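PDB 2A9S: competence/damage-inducible protein CinA from Agrobacterium tumefaciens, which is of unknown function in this organism but belongs to the competence/damage-inducible CinA family, whose C-terminal-type domains include bacterial nicotinamide-nucleotide amidases. Local coordinates for residues 57-62 / 66-71; 134-139 / 162-167; 119-124 / 148-153. All coordinates share one frame; numbering follows the deposited sequence.

Interaction 1 of 3, residues 57-62 / 66-71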
loop_
_atom_site.group_PDB
_atom_site.type_symbol
_atom_site.label_atom_id
_atom_site.label_comp_id
_atom_site.label_asym_id
_atom_site.label_seq_id
_atom_site.Cartn_x
_atom_site.Cartn_y
_atom_site.Cartn_z
ATOM N N PHE A 57 -0.990 1.507 -5.494
ATOM C CA PHE A 57 -0.450 0.294 -6.131
ATOM C C PHE A 57 0.855 -0.027 -5.440
ATOM O O PHE A 57 1.717 0.848 -5.345
ATOM C CB PHE A 57 -0.159 0.567 -7.599
ATOM C CG PHE A 57 -1.332 1.149 -8.367
ATOM C CD1 PHE A 57 -2.193 0.296 -9.048
ATOM C CD2 PHE A 57 -1.576 2.522 -8.403
ATOM C CE1 PHE A 57 -3.278 0.801 -9.769
ATOM C CE2 PHE A 57 -2.664 3.028 -9.107
ATOM C CZ PHE A 57 -3.507 2.175 -9.781
ATOM N N VAL A 58 0.989 -1.236 -4.894
ATOM C CA VAL A 58 2.261 -1.630 -4.354
ATOM C C VAL A 58 2.800 -2.653 -5.326
ATOM O O VAL A 58 2.288 -3.757 -5.405
ATOM C CB VAL A 58 2.139 -2.212 -2.927
ATOM C CG1 VAL A 58 3.519 -2.662 -2.438
ATOM C CG2 VAL A 58 1.486 -1.196 -1.994
ATOM N N THR A 59 3.810 -2.247 -6.102
ATOM C CA THR A 59 4.287 -3.036 -7.236
ATOM C C THR A 59 5.697 -3.469 -6.877
ATOM O O THR A 59 6.692 -2.937 -7.399
ATOM C CB THR A 59 4.257 -2.212 -8.523
ATOM O OG1 THR A 59 4.944 -0.970 -8.309
ATOM C CG2 THR A 59 2.795 -1.911 -8.931
ATOM N N TYR A 60 5.724 -4.437 -5.965
ATOM C CA TYR A 60 6.913 -4.862 -5.269
ATOM C C TYR A 60 7.786 -5.650 -6.229
ATOM O O TYR A 60 9.001 -5.635 -6.099
ATOM C CB TYR A 60 6.545 -5.675 -3.989
ATOM C CG TYR A 60 7.592 -5.497 -2.889
ATOM C CD1 TYR A 60 7.905 -4.209 -2.405
ATOM C CD2 TYR A 60 8.309 -6.593 -2.368
ATOM C CE1 TYR A 60 8.891 -4.004 -1.408
ATOM C CE2 TYR A 60 9.301 -6.398 -1.359
ATOM C CZ TYR A 60 9.583 -5.098 -0.895
ATOM O OH TYR A 60 10.535 -4.879 0.081
ATOM N N THR A 61 7.161 -6.321 -7.203
ATOM C CA THR A 61 7.872 -7.038 -8.277
ATOM C C THR A 61 7.869 -6.342 -9.641
ATOM O O THR A 61 7.034 -5.475 -9.935
ATOM C CB THR A 61 7.215 -8.418 -8.536
ATOM O OG1 THR A 61 5.824 -8.214 -8.839
ATOM C CG2 THR A 61 7.336 -9.339 -7.338
ATOM N N ASN A 62 8.771 -6.766 -10.514
ATOM C CA ASN A 62 8.740 -6.312 -11.911
ATOM C C ASN A 62 7.480 -6.687 -12.721
ATOM O O ASN A 62 7.012 -5.887 -13.547
ATOM C CB ASN A 62 10.033 -6.716 -12.634
ATOM C CG ASN A 62 11.201 -5.794 -12.294
ATOM O OD1 ASN A 62 11.148 -5.001 -11.336
ATOM N ND2 ASN A 62 12.260 -5.886 -13.078
ATOM N N ARG A 66 4.833 -3.908 -14.543
ATOM C CA ARG A 66 4.270 -4.168 -15.886
ATOM C C ARG A 66 2.723 -4.243 -15.915
ATOM O O ARG A 66 2.106 -3.445 -16.621
ATOM C CB ARG A 66 4.900 -5.427 -16.509
ATOM C CG ARG A 66 6.368 -5.284 -16.934
ATOM C CD ARG A 66 6.908 -6.570 -17.633
ATOM N NE ARG A 66 7.079 -7.699 -16.704
ATOM C CZ ARG A 66 8.255 -8.172 -16.266
ATOM N NH1 ARG A 66 9.400 -7.631 -16.672
ATOM N NH2 ARG A 66 8.290 -9.198 -15.414
ATOM N N ASP A 67 2.116 -5.155 -15.134
ATOM C CA ASP A 67 0.649 -5.402 -15.111
ATOM C C ASP A 67 -0.181 -4.263 -14.574
ATOM O O ASP A 67 -1.189 -3.858 -15.176
ATOM C CB ASP A 67 0.282 -6.614 -14.225
ATOM C CG ASP A 67 0.991 -7.876 -14.613
ATOM O OD1 ASP A 67 1.513 -7.951 -15.751
ATOM O OD2 ASP A 67 1.028 -8.791 -13.752
ATOM N N MET A 68 0.204 -3.780 -13.392
ATOM C CA MET A 68 -0.566 -2.768 -12.723
ATOM C C MET A 68 -0.352 -1.388 -13.321
ATOM O O MET A 68 -1.282 -0.604 -13.369
ATOM C CB MET A 68 -0.263 -2.735 -11.195
ATOM C CG MET A 68 -0.540 -4.035 -10.388
ATOM S SD MET A 68 -0.287 -3.746 -8.617
ATOM C CE MET A 68 -1.922 -3.299 -8.098
ATOM N N LEU A 69 0.874 -1.069 -13.749
ATOM C CA LEU A 69 1.184 0.316 -14.115
ATOM C C LEU A 69 1.538 0.558 -15.591
ATOM O O LEU A 69 1.637 1.716 -16.011
ATOM C CB LEU A 69 2.289 0.869 -13.217
ATOM C CG LEU A 69 1.920 0.917 -11.728
ATOM C CD1 LEU A 69 3.170 1.346 -10.946
ATOM C CD2 LEU A 69 0.724 1.840 -11.441
ATOM N N GLY A 70 1.733 -0.528 -16.336
ATOM C CA GLY A 70 2.137 -0.440 -17.745
ATOM C C GLY A 70 3.575 -0.003 -17.973
ATOM O O GLY A 70 3.893 0.560 -19.036
ATOM N N VAL A 71 4.454 -0.240 -16.996
ATOM C CA VAL A 71 5.874 0.040 -17.171
ATOM C C VAL A 71 6.402 -0.932 -18.237
ATOM O O VAL A 71 6.088 -2.122 -18.204
ATOM C CB VAL A 71 6.670 -0.135 -15.863
ATOM C CG1 VAL A 71 8.156 0.010 -16.123
ATOM C CG2 VAL A 71 6.211 0.892 -14.803
#

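Interaction 2 of 3, residues 134-139 / 162-167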
loop_
_atom_site.group_PDB
_atom_site.type_symbol
_atom_site.label_atom_id
_atom_site.label_comp_id
_atom_site.label_asym_id
_atom_site.label_seq_id
_atom_site.Cartn_x
_atom_site.Cartn_y
_atom_site.Cartn_z
ATOM N N ASN A 134 2.725 18.150 -16.080
ATOM C CA ASN A 134 3.865 18.522 -15.215
ATOM C C ASN A 134 4.424 17.303 -14.441
ATOM O O ASN A 134 3.662 16.562 -13.810
ATOM C CB ASN A 134 3.470 19.646 -14.255
ATOM C CG ASN A 134 4.677 20.381 -13.666
ATOM O OD1 ASN A 134 5.793 20.318 -14.197
ATOM N ND2 ASN A 134 4.456 21.074 -12.545
ATOM N N VAL A 135 5.737 17.070 -14.552
ATOM C CA VAL A 135 6.413 15.985 -13.829
ATOM C C VAL A 135 7.559 16.533 -12.984
ATOM O O VAL A 135 8.315 17.400 -13.441
ATOM C CB VAL A 135 6.968 14.907 -14.790
ATOM C CG1 VAL A 135 7.697 13.817 -14.013
ATOM C CG2 VAL A 135 5.843 14.293 -15.619
ATOM N N LEU A 136 7.709 16.032 -11.760
ATOM C CA LEU A 136 8.902 16.319 -10.955
ATOM C C LEU A 136 9.601 15.002 -10.636
ATOM O O LEU A 136 8.926 14.017 -10.336
ATOM C CB LEU A 136 8.519 16.990 -9.635
ATOM C CG LEU A 136 7.750 18.295 -9.763
ATOM C CD1 LEU A 136 7.365 18.778 -8.372
ATOM C CD2 LEU A 136 8.611 19.323 -10.539
ATOM N N HIS A 137 10.927 14.983 -10.731
ATOM C CA HIS A 137 11.718 13.794 -10.351
ATOM C C HIS A 137 12.899 14.174 -9.463
ATOM O O HIS A 137 13.542 15.199 -9.675
ATOM C CB HIS A 137 12.167 12.978 -11.580
ATOM C CG HIS A 137 13.311 12.035 -11.312
ATOM N ND1 HIS A 137 14.629 12.394 -11.518
ATOM C CD2 HIS A 137 13.338 10.754 -10.862
ATOM C CE1 HIS A 137 15.415 11.367 -11.235
ATOM N NE2 HIS A 137 14.661 10.364 -10.824
ATOM N N HIS A 138 13.154 13.368 -8.443
ATOM C CA HIS A 138 14.341 13.538 -7.609
ATOM C C HIS A 138 15.006 12.205 -7.455
ATOM O O HIS A 138 14.331 11.217 -7.220
ATOM C CB HIS A 138 13.978 14.025 -6.224
ATOM C CG HIS A 138 13.630 15.470 -6.168
ATOM N ND1 HIS A 138 14.588 16.462 -6.066
ATOM C CD2 HIS A 138 12.430 16.098 -6.201
ATOM C CE1 HIS A 138 13.986 17.639 -6.038
ATOM N NE2 HIS A 138 12.679 17.447 -6.120
ATOM N N GLU A 139 16.323 12.191 -7.603
ATOM C CA GLU A 139 17.122 11.043 -7.258
ATOM C C GLU A 139 17.691 11.314 -5.874
ATOM O O GLU A 139 18.347 12.340 -5.647
ATOM C CB GLU A 139 18.251 10.838 -8.265
ATOM C CG GLU A 139 19.096 9.649 -7.963
ATOM C CD GLU A 139 20.266 9.590 -8.902
ATOM O OE1 GLU A 139 20.037 9.793 -10.106
ATOM O OE2 GLU A 139 21.404 9.382 -8.435
ATOM N N LEU A 162 4.698 15.730 -3.415
ATOM C CA LEU A 162 3.261 15.954 -3.644
ATOM C C LEU A 162 2.889 17.412 -3.344
ATOM O O LEU A 162 2.172 18.066 -4.132
ATOM C CB LEU A 162 2.410 15.008 -2.797
ATOM C CG LEU A 162 2.292 13.597 -3.359
ATOM C CD1 LEU A 162 1.529 12.697 -2.326
ATOM C CD2 LEU A 162 1.577 13.631 -4.699
ATOM N N ILE A 163 3.366 17.916 -2.213
ATOM C CA ILE A 163 3.132 19.322 -1.861
ATOM C C ILE A 163 3.682 20.250 -2.937
ATOM O O ILE A 163 2.971 21.156 -3.389
ATOM C CB ILE A 163 3.704 19.677 -0.478
ATOM C CG1 ILE A 163 2.941 18.904 0.592
ATOM C CG2 ILE A 163 3.634 21.228 -0.221
ATOM C CD1 ILE A 163 3.678 18.720 1.935
ATOM N N ALA A 164 4.918 20.002 -3.380
ATOM C CA ALA A 164 5.560 20.838 -4.399
ATOM C C ALA A 164 4.826 20.804 -5.735
ATOM O O ALA A 164 4.660 21.855 -6.392
ATOM C CB ALA A 164 7.016 20.433 -4.583
ATOM N N LEU A 165 4.388 19.609 -6.138
ATOM C CA LEU A 165 3.650 19.425 -7.392
ATOM C C LEU A 165 2.340 20.197 -7.346
ATOM O O LEU A 165 1.978 20.825 -8.342
ATOM C CB LEU A 165 3.394 17.948 -7.700
ATOM C CG LEU A 165 2.712 17.600 -9.033
ATOM C CD1 LEU A 165 3.663 17.789 -10.208
ATOM C CD2 LEU A 165 2.215 16.146 -8.986
ATOM N N ASN A 166 1.657 20.188 -6.195
ATOM C CA ASN A 166 0.450 21.010 -6.042
ATOM C C ASN A 166 0.693 22.530 -6.111
ATOM O O ASN A 166 -0.080 23.264 -6.738
ATOM C CB ASN A 166 -0.279 20.700 -4.752
ATOM C CG ASN A 166 -1.595 21.484 -4.630
ATOM O OD1 ASN A 166 -2.354 21.601 -5.601
ATOM N ND2 ASN A 166 -1.855 22.028 -3.453
ATOM N N GLN A 167 1.750 22.987 -5.435
ATOM C CA GLN A 167 2.153 24.407 -5.460
ATOM C C GLN A 167 2.314 24.881 -6.891
ATOM O O GLN A 167 1.852 25.970 -7.253
ATOM C CB GLN A 167 3.474 24.601 -4.715
ATOM C CG GLN A 167 3.378 24.447 -3.213
ATOM C CD GLN A 167 4.733 24.634 -2.516
ATOM O OE1 GLN A 167 5.810 24.505 -3.136
ATOM N NE2 GLN A 167 4.685 24.933 -1.213
#

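Interaction 3 of 3, residues 119-124 / 148-153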
loop_
_atom_site.group_PDB
_atom_site.type_symbol
_atom_site.label_atom_id
_atom_site.label_comp_id
_atom_site.label_asym_id
_atom_site.label_seq_id
_atom_site.Cartn_x
_atom_site.Cartn_y
_atom_site.Cartn_z
ATOM N N LYS A 119 24.299 1.333 -8.236
ATOM C CA LYS A 119 22.979 1.453 -7.599
ATOM C C LYS A 119 23.102 0.990 -6.124
ATOM O O LYS A 119 22.810 -0.164 -5.799
ATOM C CB LYS A 119 21.923 0.656 -8.387
ATOM C CG LYS A 119 21.722 1.156 -9.842
ATOM C CD LYS A 119 20.611 0.459 -10.556
ATOM C CE LYS A 119 20.239 1.157 -11.869
ATOM N NZ LYS A 119 21.347 1.093 -12.848
ATOM N N PRO A 120 23.614 1.870 -5.255
ATOM C CA PRO A 120 23.864 1.460 -3.870
ATOM C C PRO A 120 22.579 1.391 -3.047
ATOM O O PRO A 120 21.558 2.003 -3.415
ATOM C CB PRO A 120 24.759 2.568 -3.321
ATOM C CG PRO A 120 24.417 3.795 -4.187
ATOM C CD PRO A 120 24.027 3.268 -5.534
ATOM N N VAL A 121 22.636 0.643 -1.951
ATOM C CA VAL A 121 21.581 0.725 -0.945
ATOM C C VAL A 121 21.343 2.207 -0.609
ATOM O O VAL A 121 22.294 2.968 -0.470
ATOM C CB VAL A 121 21.937 -0.111 0.309
ATOM C CG1 VAL A 121 20.849 0.047 1.414
ATOM C CG2 VAL A 121 22.115 -1.615 -0.093
ATOM N N GLY A 122 20.068 2.608 -0.532
ATOM C CA GLY A 122 19.721 3.990 -0.214
ATOM C C GLY A 122 19.423 4.875 -1.433
ATOM O O GLY A 122 18.968 6.016 -1.277
ATOM N N LEU A 123 19.689 4.357 -2.628
ATOM C CA LEU A 123 19.356 5.052 -3.864
ATOM C C LEU A 123 17.865 4.913 -4.122
ATOM O O LEU A 123 17.341 3.792 -4.159
ATOM C CB LEU A 123 20.106 4.438 -5.065
ATOM C CG LEU A 123 19.595 4.893 -6.434
ATOM C CD1 LEU A 123 19.874 6.359 -6.687
ATOM C CD2 LEU A 123 20.169 4.030 -7.547
ATOM N N VAL A 124 17.169 6.030 -4.311
ATOM C CA VAL A 124 15.728 5.964 -4.530
ATOM C C VAL A 124 15.396 6.988 -5.614
ATOM O O VAL A 124 15.860 8.126 -5.548
ATOM C CB VAL A 124 14.905 6.303 -3.245
ATOM C CG1 VAL A 124 13.363 6.337 -3.552
ATOM C CG2 VAL A 124 15.213 5.346 -2.082
ATOM N N THR A 148 14.257 0.294 7.406
ATOM C CA THR A 148 13.163 1.147 7.866
ATOM C C THR A 148 13.538 2.635 7.685
ATOM O O THR A 148 12.722 3.452 7.236
ATOM C CB THR A 148 12.814 0.870 9.368
ATOM O OG1 THR A 148 12.487 -0.513 9.533
ATOM C CG2 THR A 148 11.575 1.691 9.754
ATOM N N GLU A 149 14.787 2.985 8.029
ATOM C CA GLU A 149 15.285 4.357 7.850
ATOM C C GLU A 149 15.167 4.891 6.411
ATOM O O GLU A 149 14.681 6.017 6.202
ATOM C CB GLU A 149 16.726 4.461 8.363
ATOM C CG GLU A 149 16.832 4.235 9.879
ATOM C CD GLU A 149 16.926 2.746 10.357
ATOM O OE1 GLU A 149 16.666 1.772 9.616
ATOM O OE2 GLU A 149 17.275 2.541 11.547
ATOM N N ILE A 150 15.570 4.076 5.429
ATOM C CA ILE A 150 15.451 4.448 4.006
ATOM C C ILE A 150 13.980 4.552 3.574
ATOM O O ILE A 150 13.602 5.473 2.859
ATOM C CB ILE A 150 16.244 3.450 3.088
ATOM C CG1 ILE A 150 17.760 3.609 3.320
ATOM C CG2 ILE A 150 15.908 3.653 1.600
ATOM C CD1 ILE A 150 18.611 2.400 2.920
ATOM N N ARG A 151 13.175 3.593 4.012
ATOM C CA ARG A 151 11.743 3.614 3.710
ATOM C C ARG A 151 11.059 4.877 4.251
ATOM O O ARG A 151 10.287 5.556 3.545
ATOM C CB ARG A 151 11.076 2.323 4.201
ATOM C CG ARG A 151 11.478 1.139 3.295
ATOM C CD ARG A 151 11.370 -0.205 4.043
ATOM N NE ARG A 151 10.109 -0.481 4.708
ATOM C CZ ARG A 151 9.049 -1.071 4.143
ATOM N NH1 ARG A 151 9.033 -1.369 2.825
ATOM N NH2 ARG A 151 7.996 -1.346 4.900
ATOM N N LEU A 152 11.372 5.228 5.495
ATOM C CA LEU A 152 10.742 6.414 6.080
ATOM C C LEU A 152 11.278 7.685 5.407
ATOM O O LEU A 152 10.517 8.623 5.164
ATOM C CB LEU A 152 10.915 6.451 7.598
ATOM C CG LEU A 152 10.115 5.340 8.307
ATOM C CD1 LEU A 152 10.469 5.342 9.783
ATOM C CD2 LEU A 152 8.605 5.515 8.065
ATOM N N ALA A 153 12.577 7.717 5.102
ATOM C CA ALA A 153 13.184 8.843 4.394
ATOM C C ALA A 153 12.497 9.039 3.034
ATOM O O ALA A 153 12.197 10.179 2.619
ATOM C CB ALA A 153 14.696 8.580 4.170
#

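Interaction 1 of 3, residues 57-62 / 66-71
Leu69 lays its CD2 methyl over one face of the Phe57 ring. Leu69 CD2 sits 3.9 Å from the centroid of the Phe57 ring and 18° off the ring normal, a CH-pi contact displaced toward the rim. Met68 approaches the same ring differently. Its chain bends at the last torsion (chi3 92°), which brings Met68 CE to the ring edge, 3.7 Å from Phe57 CD1. The second branch of Leu69 turns to Thr59: Leu69 CD1 lies 3.8 Å from Thr59 CG2. That threonine methyl also meets the sulfur, with Thr59 CG2 3.6 Å from Met68 SD. Arg66 N donates to Asn62 O over 3.1 Å in a nearly straight bond (171°), and the Arg66 guanidinium folds back so that the same oxygen lies over one of its faces. Arg66 NH2 is held by a salt bridge to Asp63. Strand 53-59 thus runs through a short turn into helix 62-69, which folds back on it. At Val58 the sheet continues into the second subunit, whose Met68 and Phe57 pack on Phe57 and Met68 here. Between the segments the one hydrogen bond lies in the first helical turn; the rest is apolar and sulfur packing, which also serves the dimer interface.

Interaction 2 of 3, residues 134-139 / 162-167
Leu136 and Leu165 mark the closest backbone approach, with their CA atoms 7.1 Å apart. Segment 134-139 is extended from Val135 onward and belongs to an outermost strand of the chain's sheet. Segment 162-167 is the last part of helix 147-167. Asn134, Leu136 and Ala164 all direct their CB atoms toward the other segment. Leu136 makes the central contact. Leu136 CD1 reaches the helix backbone, 3.8 Å from Leu165 N. Leu136 CD1 also lies 4.1 Å from Ala164 CB and 4.1 Å from Leu165 CB, so it rests on two successive residues of the helix. The Leu165 side chain swings its end toward the strand. With CG anti to the backbone N (chi1 -176°), Leu165 CD1 reaches the residue just before the strand, 3.8 Å from Asn134 O. Asn134 ND2 is 4.1 Å from Leu165 CD1, and the two side chains run past each other in opposite directions. These are packing contacts. Leu165 also touches Phe102, so it bridges the edge strand and the inner strand 102-108, while Asn134 lies toward the border. Leu136 is tied to the sheet by backbone bonding with Thr128. In this alpha/beta fold, helix 147-167 lies on one face of the mixed five-strand sheet, and Leu136 of edge strand 135-141 meets its last turn.

Interaction 3 of 3, residues 119-124 / 148-153
Ile150 is placed by a chi1 of -68°, which turns CG1 away from the carbonyl carbon and CG2 away from the backbone N. The two branches therefore part toward different partners. Chi2 is extended (158°) and carries CD1 out to the turn. Ile150 CD1 lies 3.6 Å from Val121 CG1 and 3.7 Å from Gly122 CA. The side chains of Val121 and Ile150 cross at about a right angle. The other branch faces the start of the strand, with Ile150 CG2 4.1 Å from Val124 CG2. Here the isoleucine and valine pass alongside in opposite directions. One helix residue thus touches both the turn and the strand.

The turn is type II and runs from Pro120 to Leu123, closed by a bond from Leu123 N to Pro120 O of 3.1 Å. Gly122 has positive phi, as expected at the third position of a type II turn. Its bare CA lets the isoleucine methyl come close; the Gly122 and Ile150 CA atoms are 6.0 Å apart. Around the contact, Val121 touches Asp144 and Val124 touches Tyr142. Gly122 pairs through its backbone with Ile109 and Tyr142. Another face of the helix meets the second subunit, where Arg151 forms a salt bridge with Glu45 of that subunit. In this alpha/beta fold, the first turns of helix 147-167 pack through Ile150 on the type II turn and on the sheet strand that the turn opens.

All three contacts set a helix against the same mixed sheet. Interactions 1 and 3 are buried, while interaction 2 is partly buried. Segment 134-139 lies on an edge strand; strand 53-59 of interaction 1 is also outermost within the chain, but the second subunit continues the sheet there. Interactions 2 and 3 share helix 147-167, using its last and first turns, and they touch where Glu139 CG packs on Leu123 CD1. Interaction 1 uses helix 62-69 instead and lies across the chain's centre from interaction 2, with centres about 21 Å apart. Its chemistry is the most mixed: aromatic, sulfur and a helical backbone bond. The other two are mainly aliphatic, interaction 2 with an asparagine at its border. Interactions 1 and 3 also reach the second subunit; interaction 2 does not.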